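PDB 5I2A: diol-dehydratase from Roseburia inulinivorans, which probably dehydrates 1,2-propanediol without vitamin B12, by the radical chemistry of the glycyl radical enzymes. Local coordinates for residues C367-E372 and L394-E399; H373-M378 and G810-V815; D800-P805 and A820-L825. All coordinates share one frame; numbering follows the deposited sequence.

Contact 1 (C367-E372 and L394-E399)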
ATOM      1  N   CYS A 367      41.658 -15.159   2.239  1.00 15.06           N
ATOM      2  CA  CYS A 367      40.754 -14.310   3.019  1.00 15.51           C
ATOM      3  C   CYS A 367      41.244 -14.185   4.464  1.00 14.58           C
ATOM      4  O   CYS A 367      41.220 -13.110   5.053  1.00 15.86           O
ATOM      5  CB  CYS A 367      39.327 -14.866   2.970  1.00 12.20           C
ATOM      6  SG  CYS A 367      38.541 -14.717   1.342  1.00 17.13           S
ATOM      7  N   ILE A 368      41.705 -15.290   5.029  1.00 16.32           N
ATOM      8  CA  ILE A 368      42.280 -15.259   6.364  1.00 16.17           C
ATOM      9  C   ILE A 368      43.550 -14.377   6.393  1.00 17.23           C
ATOM     10  O   ILE A 368      43.758 -13.585   7.308  1.00 14.35           O
ATOM     11  CB  ILE A 368      42.608 -16.677   6.853  1.00 15.75           C
ATOM     12  CG1 ILE A 368      41.325 -17.494   7.000  1.00 15.57           C
ATOM     13  CG2 ILE A 368      43.349 -16.629   8.170  1.00 18.57           C
ATOM     14  CD1 ILE A 368      41.552 -18.945   7.373  1.00 15.02           C
ATOM     15  N   THR A 369      44.373 -14.501   5.362  1.00 18.23           N
ATOM     16  CA  THR A 369      45.599 -13.714   5.266  1.00 17.95           C
ATOM     17  C   THR A 369      45.260 -12.230   5.166  1.00 16.73           C
ATOM     18  O   THR A 369      45.926 -11.384   5.772  1.00 18.70           O
ATOM     19  CB  THR A 369      46.457 -14.147   4.053  1.00 18.96           C
ATOM     20  OG1 THR A 369      46.942 -15.482   4.252  1.00 18.58           O
ATOM     21  CG2 THR A 369      47.652 -13.216   3.865  1.00 18.04           C
ATOM     22  N   ALA A 370      44.218 -11.913   4.409  1.00 16.14           N
ATOM     23  CA  ALA A 370      43.849 -10.520   4.223  1.00 15.35           C
ATOM     24  C   ALA A 370      43.445  -9.879   5.556  1.00 15.05           C
ATOM     25  O   ALA A 370      43.785  -8.732   5.821  1.00 17.73           O
ATOM     26  CB  ALA A 370      42.730 -10.385   3.190  1.00 12.22           C
ATOM     27  N   SER A 371      42.755 -10.628   6.403  1.00 14.87           N
ATOM     28  CA  SER A 371      42.438 -10.141   7.747  1.00 17.02           C
ATOM     29  C   SER A 371      43.709  -9.869   8.570  1.00 21.28           C
ATOM     30  O   SER A 371      43.761  -8.934   9.361  1.00 15.91           O
ATOM     31  CB  SER A 371      41.546 -11.149   8.471  1.00 13.99           C
ATOM     32  OG  SER A 371      40.254 -11.192   7.896  1.00 16.68           O
ATOM     33  N   GLU A 372      44.730 -10.700   8.384  1.00 17.41           N
ATOM     34  CA  GLU A 372      45.996 -10.504   9.086  1.00 18.21           C
ATOM     35  C   GLU A 372      46.742  -9.301   8.502  1.00 16.35           C
ATOM     36  O   GLU A 372      47.273  -8.483   9.237  1.00 18.35           O
ATOM     37  CB  GLU A 372      46.853 -11.773   9.003  1.00 16.69           C
ATOM     38  CG  GLU A 372      48.074 -11.773   9.870  1.00 29.49           C
ATOM     39  CD  GLU A 372      48.654 -13.177  10.038  1.00 44.90           C
ATOM     40  OE1 GLU A 372      48.402 -14.046   9.168  1.00 40.58           O
ATOM     41  OE2 GLU A 372      49.348 -13.413  11.050  1.00 53.75           O
ATOM     42  N   LEU A 394      41.544 -25.060   9.334  1.00 15.67           N
ATOM     43  CA  LEU A 394      41.221 -24.866  10.749  1.00 16.56           C
ATOM     44  C   LEU A 394      42.423 -24.346  11.520  1.00 19.36           C
ATOM     45  O   LEU A 394      42.286 -23.456  12.360  1.00 17.02           O
ATOM     46  CB  LEU A 394      40.722 -26.161  11.396  1.00 13.55           C
ATOM     47  CG  LEU A 394      39.374 -26.720  10.912  1.00 18.89           C
ATOM     48  CD1 LEU A 394      38.993 -27.956  11.705  1.00 18.68           C
ATOM     49  CD2 LEU A 394      38.257 -25.667  10.976  1.00 17.02           C
ATOM     50  N   MET A 395      43.603 -24.903  11.242  1.00 16.06           N
ATOM     51  CA  MET A 395      44.812 -24.448  11.921  1.00 16.91           C
ATOM     52  C   MET A 395      45.173 -23.011  11.516  1.00 16.83           C
ATOM     53  O   MET A 395      45.588 -22.215  12.349  1.00 17.50           O
ATOM     54  CB  MET A 395      45.974 -25.405  11.643  1.00 17.60           C
ATOM     55  CG  MET A 395      45.800 -26.756  12.335  1.00 21.95           C
ATOM     56  SD  MET A 395      46.021 -26.657  14.140  1.00 30.32           S
ATOM     57  CE  MET A 395      47.796 -26.474  14.234  1.00 28.42           C
ATOM     58  N   ARG A 396      44.994 -22.682  10.244  1.00 13.63           N
ATOM     59  CA  ARG A 396      45.236 -21.322   9.788  1.00 16.33           C
ATOM     60  C   ARG A 396      44.262 -20.329  10.443  1.00 18.39           C
ATOM     61  O   ARG A 396      44.631 -19.201  10.769  1.00 17.93           O
ATOM     62  CB  ARG A 396      45.114 -21.249   8.270  1.00 16.34           C
ATOM     63  CG  ARG A 396      45.432 -19.905   7.703  1.00 16.45           C
ATOM     64  CD  ARG A 396      46.938 -19.686   7.618  1.00 21.64           C
ATOM     65  NE  ARG A 396      47.244 -18.397   7.012  1.00 27.57           N
ATOM     66  CZ  ARG A 396      47.430 -17.274   7.701  1.00 29.92           C
ATOM     67  NH1 ARG A 396      47.344 -17.288   9.028  1.00 29.22           N
ATOM     68  NH2 ARG A 396      47.710 -16.140   7.064  1.00 26.79           N
ATOM     69  N   ALA A 397      43.016 -20.753  10.627  1.00 15.29           N
ATOM     70  CA  ALA A 397      42.029 -19.931  11.324  1.00 17.27           C
ATOM     71  C   ALA A 397      42.474 -19.703  12.772  1.00 13.62           C
ATOM     72  O   ALA A 397      42.424 -18.586  13.281  1.00 14.68           O
ATOM     73  CB  ALA A 397      40.647 -20.587  11.279  1.00 12.22           C
ATOM     74  N   ALA A 398      42.923 -20.778  13.412  1.00 15.83           N
ATOM     75  CA  ALA A 398      43.368 -20.722  14.799  1.00 18.26           C
ATOM     76  C   ALA A 398      44.561 -19.772  14.940  1.00 18.20           C
ATOM     77  O   ALA A 398      44.651 -19.024  15.904  1.00 15.89           O
ATOM     78  CB  ALA A 398      43.719 -22.124  15.307  1.00 14.40           C
ATOM     79  N   GLU A 399      45.443 -19.785  13.949  1.00 17.33           N
ATOM     80  CA  GLU A 399      46.564 -18.853  13.908  1.00 18.00           C
ATOM     81  C   GLU A 399      46.092 -17.405  13.895  1.00 16.03           C
ATOM     82  O   GLU A 399      46.677 -16.551  14.556  1.00 16.08           O
ATOM     83  CB  GLU A 399      47.442 -19.110  12.678  1.00 17.96           C
ATOM     84  CG  GLU A 399      48.278 -20.380  12.764  1.00 24.65           C
ATOM     85  CD  GLU A 399      48.841 -20.824  11.412  1.00 27.19           C
ATOM     86  OE1 GLU A 399      49.403 -21.939  11.340  1.00 33.70           O
ATOM     87  OE2 GLU A 399      48.709 -20.071  10.425  1.00 23.92           O
TER
HETATM   88  O   HOH W   1      47.597 -18.778   4.124  1.00 28.64           O
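R396 of helix 391-402 reaches over to I368, T369 and E372 of helix 362-374, in the alpha/beta barrel characteristic of glycyl radical enzymes. The two helices belong to successive beta-alpha-beta crossovers, the first between strands 346-350 and 380-385, the second between 380-385 and 409-412. Their short segments run almost parallel, with axes 10.2 Å from each other, and the arginine spans much of that separation. R396 CB points toward the other helix. CG, anti to the backbone N (chi1 -176°), lies beside the isoleucine, R396 CG being 3.9 Å from I368 CG2. Here the arginine bends, chi2 of 79° turning CD away from the extended path. NE then gives its N-H to a water in the guanidinium plane, 2.9 Å from R396 NE, which also holds T369 OG1 weakly. I368 CG2 sits over the centre of one guanidinium face, and the same methyl that packs on the stem thus also lies against the flat head. R396 NH2 makes two bonds: to T369 OG1, tilted from the guanidinium plane, at 3.0 Å, and to E372 OE1, in that plane and nearly along the carboxylate C-O axis, also at 3.0 Å. Carboxylate and guanidinium planes are turned 45° against each other. Apart from the polar group, I368 CD1 approaches A397 CB at 4.3 Å. Helix 309-323 packs on T369 and A370, while helix 766-781 packs on the 394-399 segment. The arginine charge would probably offset repulsion between E372 and E399, for this is a three-membered salt-bridge network: R396 NH1 makes a weak bond to E372 OE1 and another, of 3.4 Å, to E399 OE2.

Contact 2 (H373-M378 and G810-V815); sequences HVFLPM and GLIVRV
F375, the first residue to leave helix 362-374, takes a positive phi of 50° and leads the chain past I812 of strand 812-814, whose CA is 7.0 Å from the CA of P377. I812 CB points toward this bend. Its CG1, anti to its own carbonyl carbon, runs alongside the phenylalanine ring, I812 CG1 being 4.0 Å from F375 CD2 and about as far from CE2, the two side chains sliding past each other in opposite directions. I812 CD1, which chi2 of -89° sets off to the side, meets backbone and proline together: it is 3.8 Å from F375 O and 3.8 Å from P377 CD, with P377 CG close behind. Proline and isoleucine side chains cross at about a right angle. An alanine in place of I812 would probably open a gap between the F375 ring and P377, leaving the ring without its apolar neighbour on the strand. No direct hydrogen bond joins the segments; a water does, donating to F375 O at 2.7 Å and to G810 O at 2.8 Å. It lies in the plane of the F375 ring, at the edge, and G810 O approaches that edge too. L821 of the partner strand packs on both P377 and I812, while T403 touches F375. Strand 812-814 pairs antiparallel with 819-821, and the intervening turn carries G817, the predicted site of the glycyl radical. The arrangement sets the end of a barrel helix and its following loop against this hairpin, the glycine-bearing element of the radical domain in this family.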
ATOM      1  N   HIS A 373      46.753  -9.193   7.178  1.00 15.79           N
ATOM      2  CA  HIS A 373      47.411  -8.084   6.492  1.00 17.76           C
ATOM      3  C   HIS A 373      46.819  -6.725   6.869  1.00 19.43           C
ATOM      4  O   HIS A 373      47.534  -5.809   7.270  1.00 16.61           O
ATOM      5  CB  HIS A 373      47.314  -8.256   4.973  1.00 20.08           C
ATOM      6  CG  HIS A 373      48.286  -9.241   4.400  1.00 18.30           C
ATOM      7  ND1 HIS A 373      48.372  -9.493   3.044  1.00 16.08           N
ATOM      8  CD2 HIS A 373      49.194 -10.052   4.990  1.00 14.45           C
ATOM      9  CE1 HIS A 373      49.307 -10.398   2.827  1.00 19.56           C
ATOM     10  NE2 HIS A 373      49.820 -10.755   3.992  1.00 19.29           N
ATOM     11  N   VAL A 374      45.505  -6.595   6.728  1.00 16.29           N
ATOM     12  CA  VAL A 374      44.856  -5.309   6.928  1.00 13.44           C
ATOM     13  C   VAL A 374      44.666  -5.044   8.412  1.00 15.76           C
ATOM     14  O   VAL A 374      44.800  -3.922   8.862  1.00 16.57           O
ATOM     15  CB  VAL A 374      43.501  -5.249   6.178  1.00 17.46           C
ATOM     16  CG1 VAL A 374      42.783  -3.938   6.448  1.00 11.93           C
ATOM     17  CG2 VAL A 374      43.743  -5.423   4.673  1.00 16.27           C
ATOM     18  N   PHE A 375      44.368  -6.105   9.157  1.00 18.24           N
ATOM     19  CA  PHE A 375      44.196  -6.067  10.608  1.00 16.94           C
ATOM     20  C   PHE A 375      43.242  -4.969  11.092  1.00 17.04           C
ATOM     21  O   PHE A 375      43.511  -4.294  12.083  1.00 14.34           O
ATOM     22  CB  PHE A 375      45.556  -5.926  11.313  1.00 16.79           C
ATOM     23  CG  PHE A 375      45.674  -6.769  12.559  1.00 18.90           C
ATOM     24  CD1 PHE A 375      46.133  -8.072  12.488  1.00 15.75           C
ATOM     25  CD2 PHE A 375      45.288  -6.272  13.789  1.00 16.09           C
ATOM     26  CE1 PHE A 375      46.227  -8.852  13.624  1.00 18.76           C
ATOM     27  CE2 PHE A 375      45.373  -7.047  14.926  1.00 18.63           C
ATOM     28  CZ  PHE A 375      45.840  -8.341  14.844  1.00 17.74           C
ATOM     29  N   LEU A 376      42.118  -4.823  10.393  1.00 14.42           N
ATOM     30  CA  LEU A 376      41.075  -3.865  10.757  1.00 11.10           C
ATOM     31  C   LEU A 376      39.838  -4.636  11.246  1.00 16.35           C
ATOM     32  O   LEU A 376      39.787  -5.851  11.100  1.00 15.19           O
ATOM     33  CB  LEU A 376      40.738  -2.979   9.557  1.00 11.91           C
ATOM     34  CG  LEU A 376      41.778  -1.893   9.280  1.00 15.08           C
ATOM     35  CD1 LEU A 376      41.322  -1.030   8.101  1.00 13.40           C
ATOM     36  CD2 LEU A 376      42.031  -1.048  10.543  1.00 14.13           C
ATOM     37  N   PRO A 377      38.844  -3.943  11.833  1.00 13.75           N
ATOM     38  CA  PRO A 377      37.675  -4.673  12.339  1.00 14.46           C
ATOM     39  C   PRO A 377      36.873  -5.435  11.276  1.00 14.20           C
ATOM     40  O   PRO A 377      36.389  -6.516  11.558  1.00 14.66           O
ATOM     41  CB  PRO A 377      36.815  -3.561  12.940  1.00 14.38           C
ATOM     42  CG  PRO A 377      37.814  -2.539  13.380  1.00 13.37           C
ATOM     43  CD  PRO A 377      38.846  -2.543  12.292  1.00 13.70           C
ATOM     44  N   MET A 378      36.731  -4.866  10.087  1.00 14.31           N
ATOM     45  CA  MET A 378      35.892  -5.460   9.057  1.00 12.17           C
ATOM     46  C   MET A 378      36.763  -6.071   7.963  1.00 17.53           C
ATOM     47  O   MET A 378      37.890  -5.633   7.773  1.00 16.30           O
ATOM     48  CB  MET A 378      34.938  -4.401   8.479  1.00 11.67           C
ATOM     49  CG  MET A 378      34.146  -3.646   9.570  1.00 14.58           C
ATOM     50  SD  MET A 378      32.548  -2.978   9.025  1.00 14.64           S
ATOM     51  CE  MET A 378      32.901  -1.228   8.863  1.00 11.69           C
ATOM     52  N   GLY A 810      46.022   0.550  17.215  1.00 15.59           N
ATOM     53  CA  GLY A 810      45.649  -0.560  16.346  1.00 14.23           C
ATOM     54  C   GLY A 810      45.092  -1.783  17.061  1.00 14.75           C
ATOM     55  O   GLY A 810      44.807  -2.804  16.438  1.00 18.04           O
ATOM     56  N   LEU A 811      44.944  -1.694  18.374  1.00 13.37           N
ATOM     57  CA  LEU A 811      44.523  -2.855  19.151  1.00 13.55           C
ATOM     58  C   LEU A 811      43.062  -3.218  18.843  1.00 16.46           C
ATOM     59  O   LEU A 811      42.184  -2.375  18.949  1.00 13.70           O
ATOM     60  CB  LEU A 811      44.692  -2.590  20.642  1.00 13.16           C
ATOM     61  CG  LEU A 811      44.212  -3.719  21.554  1.00 17.63           C
ATOM     62  CD1 LEU A 811      45.107  -4.951  21.382  1.00 17.15           C
ATOM     63  CD2 LEU A 811      44.185  -3.251  22.988  1.00 17.17           C
ATOM     64  N   ILE A 812      42.828  -4.465  18.442  1.00 16.80           N
ATOM     65  CA  ILE A 812      41.487  -4.970  18.149  1.00 17.85           C
ATOM     66  C   ILE A 812      41.029  -5.895  19.272  1.00 18.45           C
ATOM     67  O   ILE A 812      41.824  -6.681  19.773  1.00 15.84           O
ATOM     68  CB  ILE A 812      41.441  -5.770  16.814  1.00 16.82           C
ATOM     69  CG1 ILE A 812      41.999  -4.953  15.647  1.00 18.38           C
ATOM     70  CG2 ILE A 812      40.034  -6.320  16.537  1.00 15.60           C
ATOM     71  CD1 ILE A 812      41.011  -4.111  14.940  1.00 17.23           C
ATOM     72  N   VAL A 813      39.765  -5.804  19.680  1.00 14.23           N
ATOM     73  CA  VAL A 813      39.195  -6.842  20.534  1.00 11.94           C
ATOM     74  C   VAL A 813      37.928  -7.390  19.909  1.00 17.18           C
ATOM     75  O   VAL A 813      37.296  -6.722  19.093  1.00 14.10           O
ATOM     76  CB  VAL A 813      38.854  -6.346  21.943  1.00 14.94           C
ATOM     77  CG1 VAL A 813      40.121  -5.955  22.697  1.00 14.42           C
ATOM     78  CG2 VAL A 813      37.840  -5.182  21.879  1.00 11.78           C
ATOM     79  N   ARG A 814      37.566  -8.604  20.306  1.00 15.52           N
ATOM     80  CA  ARG A 814      36.282  -9.173  19.957  1.00 14.17           C
ATOM     81  C   ARG A 814      35.219  -8.596  20.868  1.00 17.35           C
ATOM     82  O   ARG A 814      35.367  -8.659  22.088  1.00 17.72           O
ATOM     83  CB  ARG A 814      36.297 -10.699  20.084  1.00 14.75           C
ATOM     84  CG  ARG A 814      35.082 -11.365  19.451  1.00 14.62           C
ATOM     85  CD  ARG A 814      35.024 -11.073  17.944  1.00 14.49           C
ATOM     86  NE  ARG A 814      33.930 -11.781  17.262  1.00 17.84           N
ATOM     87  CZ  ARG A 814      33.706 -11.730  15.953  1.00 16.57           C
ATOM     88  NH1 ARG A 814      34.484 -10.990  15.168  1.00 15.01           N
ATOM     89  NH2 ARG A 814      32.699 -12.415  15.424  1.00 18.00           N
ATOM     90  N   VAL A 815      34.153  -8.037  20.295  1.00 14.04           N
ATOM     91  CA  VAL A 815      33.030  -7.572  21.106  1.00 12.69           C
ATOM     92  C   VAL A 815      31.999  -8.704  21.232  1.00 15.16           C
ATOM     93  O   VAL A 815      32.075  -9.498  22.154  1.00 17.87           O
ATOM     94  CB  VAL A 815      32.377  -6.288  20.518  1.00 15.43           C
ATOM     95  CG1 VAL A 815      31.272  -5.789  21.422  1.00 12.62           C
ATOM     96  CG2 VAL A 815      33.423  -5.205  20.333  1.00 14.55           C
TER
HETATM   97  O   HOH W   2      44.565  -2.439  13.674  1.00 20.85           O

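Contact 3 (D800-P805 and A820-L825)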
ATOM      1  N   ASP A 800      46.238  -1.362  30.272  1.00 17.98           N
ATOM      2  CA  ASP A 800      47.197  -0.378  29.764  1.00 16.44           C
ATOM      3  C   ASP A 800      46.618   0.425  28.591  1.00 19.72           C
ATOM      4  O   ASP A 800      46.915   1.612  28.443  1.00 18.11           O
ATOM      5  CB  ASP A 800      48.507  -1.043  29.326  1.00 16.57           C
ATOM      6  CG  ASP A 800      49.668  -0.043  29.249  1.00 19.29           C
ATOM      7  OD1 ASP A 800      49.759   0.811  30.142  1.00 20.33           O
ATOM      8  OD2 ASP A 800      50.475  -0.098  28.304  1.00 16.35           O
ATOM      9  N   ALA A 801      45.806  -0.220  27.755  1.00 15.07           N
ATOM     10  CA  ALA A 801      45.189   0.461  26.617  1.00 17.46           C
ATOM     11  C   ALA A 801      44.144   1.474  27.093  1.00 18.81           C
ATOM     12  O   ALA A 801      43.901   2.482  26.432  1.00 22.85           O
ATOM     13  CB  ALA A 801      44.558  -0.546  25.655  1.00 16.38           C
ATOM     14  N   GLN A 802      43.547   1.213  28.250  1.00 18.60           N
ATOM     15  CA  GLN A 802      42.671   2.189  28.876  1.00 20.38           C
ATOM     16  C   GLN A 802      43.450   3.381  29.393  1.00 22.20           C
ATOM     17  O   GLN A 802      43.044   4.514  29.183  1.00 25.73           O
ATOM     18  CB  GLN A 802      41.882   1.568  30.025  1.00 22.86           C
ATOM     19  CG  GLN A 802      40.685   0.755  29.584  1.00 20.47           C
ATOM     20  CD  GLN A 802      39.736   0.454  30.731  1.00 25.22           C
ATOM     21  OE1 GLN A 802      40.168   0.156  31.840  1.00 22.57           O
ATOM     22  NE2 GLN A 802      38.431   0.546  30.469  1.00 17.21           N
ATOM     23  N   ALA A 803      44.572   3.117  30.058  1.00 21.50           N
ATOM     24  CA  ALA A 803      45.381   4.170  30.665  1.00 22.36           C
ATOM     25  C   ALA A 803      46.151   4.987  29.632  1.00 24.25           C
ATOM     26  O   ALA A 803      46.331   6.189  29.794  1.00 23.93           O
ATOM     27  CB  ALA A 803      46.348   3.568  31.684  1.00 19.65           C
ATOM     28  N   HIS A 804      46.608   4.332  28.571  1.00 22.08           N
ATOM     29  CA  HIS A 804      47.416   4.988  27.553  1.00 19.45           C
ATOM     30  C   HIS A 804      46.978   4.575  26.159  1.00 21.32           C
ATOM     31  O   HIS A 804      47.682   3.819  25.499  1.00 18.74           O
ATOM     32  CB  HIS A 804      48.901   4.653  27.743  1.00 22.91           C
ATOM     33  CG  HIS A 804      49.395   4.879  29.137  1.00 25.96           C
ATOM     34  ND1 HIS A 804      49.745   6.127  29.609  1.00 27.93           N
ATOM     35  CD2 HIS A 804      49.580   4.020  30.168  1.00 25.15           C
ATOM     36  CE1 HIS A 804      50.121   6.027  30.871  1.00 23.02           C
ATOM     37  NE2 HIS A 804      50.033   4.759  31.234  1.00 27.14           N
ATOM     38  N   PRO A 805      45.818   5.079  25.700  1.00 19.98           N
ATOM     39  CA  PRO A 805      45.291   4.653  24.397  1.00 17.71           C
ATOM     40  C   PRO A 805      46.218   4.961  23.228  1.00 18.19           C
ATOM     41  O   PRO A 805      46.178   4.269  22.208  1.00 18.05           O
ATOM     42  CB  PRO A 805      43.970   5.437  24.267  1.00 18.70           C
ATOM     43  CG  PRO A 805      44.092   6.590  25.234  1.00 21.44           C
ATOM     44  CD  PRO A 805      44.933   6.045  26.375  1.00 20.18           C
ATOM     45  N   ALA A 820      36.347  -4.891  16.932  1.00 13.63           N
ATOM     46  CA  ALA A 820      36.415  -3.447  16.905  1.00 13.11           C
ATOM     47  C   ALA A 820      37.742  -2.951  17.474  1.00 14.98           C
ATOM     48  O   ALA A 820      38.441  -3.679  18.190  1.00 13.90           O
ATOM     49  CB  ALA A 820      35.243  -2.854  17.675  1.00 13.52           C
ATOM     50  N   LEU A 821      38.095  -1.720  17.129  1.00 12.94           N
ATOM     51  CA  LEU A 821      39.262  -1.082  17.718  1.00 13.87           C
ATOM     52  C   LEU A 821      38.936  -0.735  19.173  1.00 14.55           C
ATOM     53  O   LEU A 821      37.978  -0.009  19.448  1.00 12.94           O
ATOM     54  CB  LEU A 821      39.660   0.159  16.909  1.00 13.86           C
ATOM     55  CG  LEU A 821      40.292  -0.171  15.550  1.00 15.31           C
ATOM     56  CD1 LEU A 821      40.243   1.019  14.625  1.00 15.71           C
ATOM     57  CD2 LEU A 821      41.746  -0.632  15.758  1.00 15.81           C
ATOM     58  N   PHE A 822      39.713  -1.294  20.091  1.00 13.89           N
ATOM     59  CA  PHE A 822      39.468  -1.156  21.532  1.00 11.95           C
ATOM     60  C   PHE A 822      39.365   0.287  21.993  1.00 16.32           C
ATOM     61  O   PHE A 822      38.501   0.625  22.809  1.00 14.20           O
ATOM     62  CB  PHE A 822      40.574  -1.854  22.330  1.00 13.78           C
ATOM     63  CG  PHE A 822      40.308  -1.922  23.813  1.00 13.16           C
ATOM     64  CD1 PHE A 822      39.330  -2.753  24.322  1.00 15.07           C
ATOM     65  CD2 PHE A 822      41.035  -1.144  24.694  1.00 15.49           C
ATOM     66  CE1 PHE A 822      39.081  -2.821  25.687  1.00 14.11           C
ATOM     67  CE2 PHE A 822      40.798  -1.207  26.057  1.00 16.27           C
ATOM     68  CZ  PHE A 822      39.819  -2.043  26.556  1.00 15.05           C
ATOM     69  N   THR A 823      40.250   1.141  21.484  1.00 14.14           N
ATOM     70  CA  THR A 823      40.252   2.521  21.944  1.00 15.33           C
ATOM     71  C   THR A 823      39.176   3.357  21.240  1.00 20.16           C
ATOM     72  O   THR A 823      39.087   4.543  21.489  1.00 20.06           O
ATOM     73  CB  THR A 823      41.635   3.218  21.761  1.00 15.49           C
ATOM     74  OG1 THR A 823      41.983   3.281  20.376  1.00 17.39           O
ATOM     75  CG2 THR A 823      42.730   2.474  22.525  1.00 16.34           C
ATOM     76  N   THR A 824      38.363   2.756  20.368  1.00 18.40           N
ATOM     77  CA  THR A 824      37.187   3.473  19.855  1.00 18.90           C
ATOM     78  C   THR A 824      35.942   3.115  20.662  1.00 17.53           C
ATOM     79  O   THR A 824      34.854   3.597  20.380  1.00 19.25           O
ATOM     80  CB  THR A 824      36.891   3.187  18.357  1.00 17.43           C
ATOM     81  OG1 THR A 824      36.486   1.821  18.186  1.00 19.46           O
ATOM     82  CG2 THR A 824      38.105   3.481  17.488  1.00 14.99           C
ATOM     83  N   LEU A 825      36.102   2.250  21.652  1.00 14.86           N
ATOM     84  CA  LEU A 825      34.987   1.853  22.495  1.00 15.68           C
ATOM     85  C   LEU A 825      34.943   2.694  23.769  1.00 21.24           C
ATOM     86  O   LEU A 825      35.988   3.115  24.275  1.00 16.74           O
ATOM     87  CB  LEU A 825      35.094   0.370  22.851  1.00 13.17           C
ATOM     88  CG  LEU A 825      35.214  -0.586  21.663  1.00 16.01           C
ATOM     89  CD1 LEU A 825      35.222  -2.028  22.137  1.00 12.71           C
ATOM     90  CD2 LEU A 825      34.078  -0.360  20.644  1.00 15.01           C
TER
HETATM   91  O   HOH W   3      44.203   5.018  20.466  1.00 20.39           O
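P805 and T823 share a water that donates to P805 O at 2.7 Å and lies 2.8 Å from T823 OG1, a polar bridge beside an otherwise apolar contact. T823 has OG1 set between the backbone N and the carbonyl carbon (chi1 62°), which leaves CG2 anti to the carbonyl carbon and brings that methyl, T823 CG2, to 3.7 Å from P805 CB. Farther in, F822 carries the contact with helix 795-803. F822 CB points toward the last turn of that helix, and CG stands anti to the backbone N (chi1 -172°). A801 CB meets the ring obliquely, 3.7 Å from F822 CD2 and nearly as near CE2. Q802 comes to the ring edge, its CG 4.0 Å from F822 CE2, and the amide and ring planes stand 47° apart. The amide nitrogen has partners elsewhere: Q802 NE2 bonds D831 OD1 and Q830 OE1 on helix 827-835. I834 of that helix packs on both Q802 and F822, and L811 packs on A801 and F822. The 3-10 turn bearing F822 and T823 is bound internally at L821 O, which takes the hydroxyl of T824 in its carbonyl plane, on a lone pair, at 2.7 Å from T824 OG1, and T824 N at 2.9 Å. In the fold, the contact sets the end of helix 795-803 against the turn that follows the second strand of the glycyl radical hairpin. Its chemistry is consistent with an apolar seam edged by water: the alanine, the phenylalanine and the glutamine stem pack together, the glutamine amide nitrogen finds its partners on helix 827-835, and beside the seam P805 and T823 combine a methyl contact with a solvent-mediated link.

In the fold
From the N terminus, helix 362-374 supplies one side of contact 1 and then, at its end, one side of contact 2. Contact 1 closes a short loop through strand 380-385, returning on helix 391-402. Contact 2 closes a far longer one, 431 residues between its segments, tying the barrel region to the glycine radical region; it crosses contact 1. Contact 3 closes a loop of 14 residues that contains strand 812-814, so it crosses contact 2 but follows contact 1 in series. Contacts 2 and 3 touch within the hairpin, through backbone bonds of L811 with F822 and of V813 with A820. Together they run from barrel helices through the hairpin to helix 795-803.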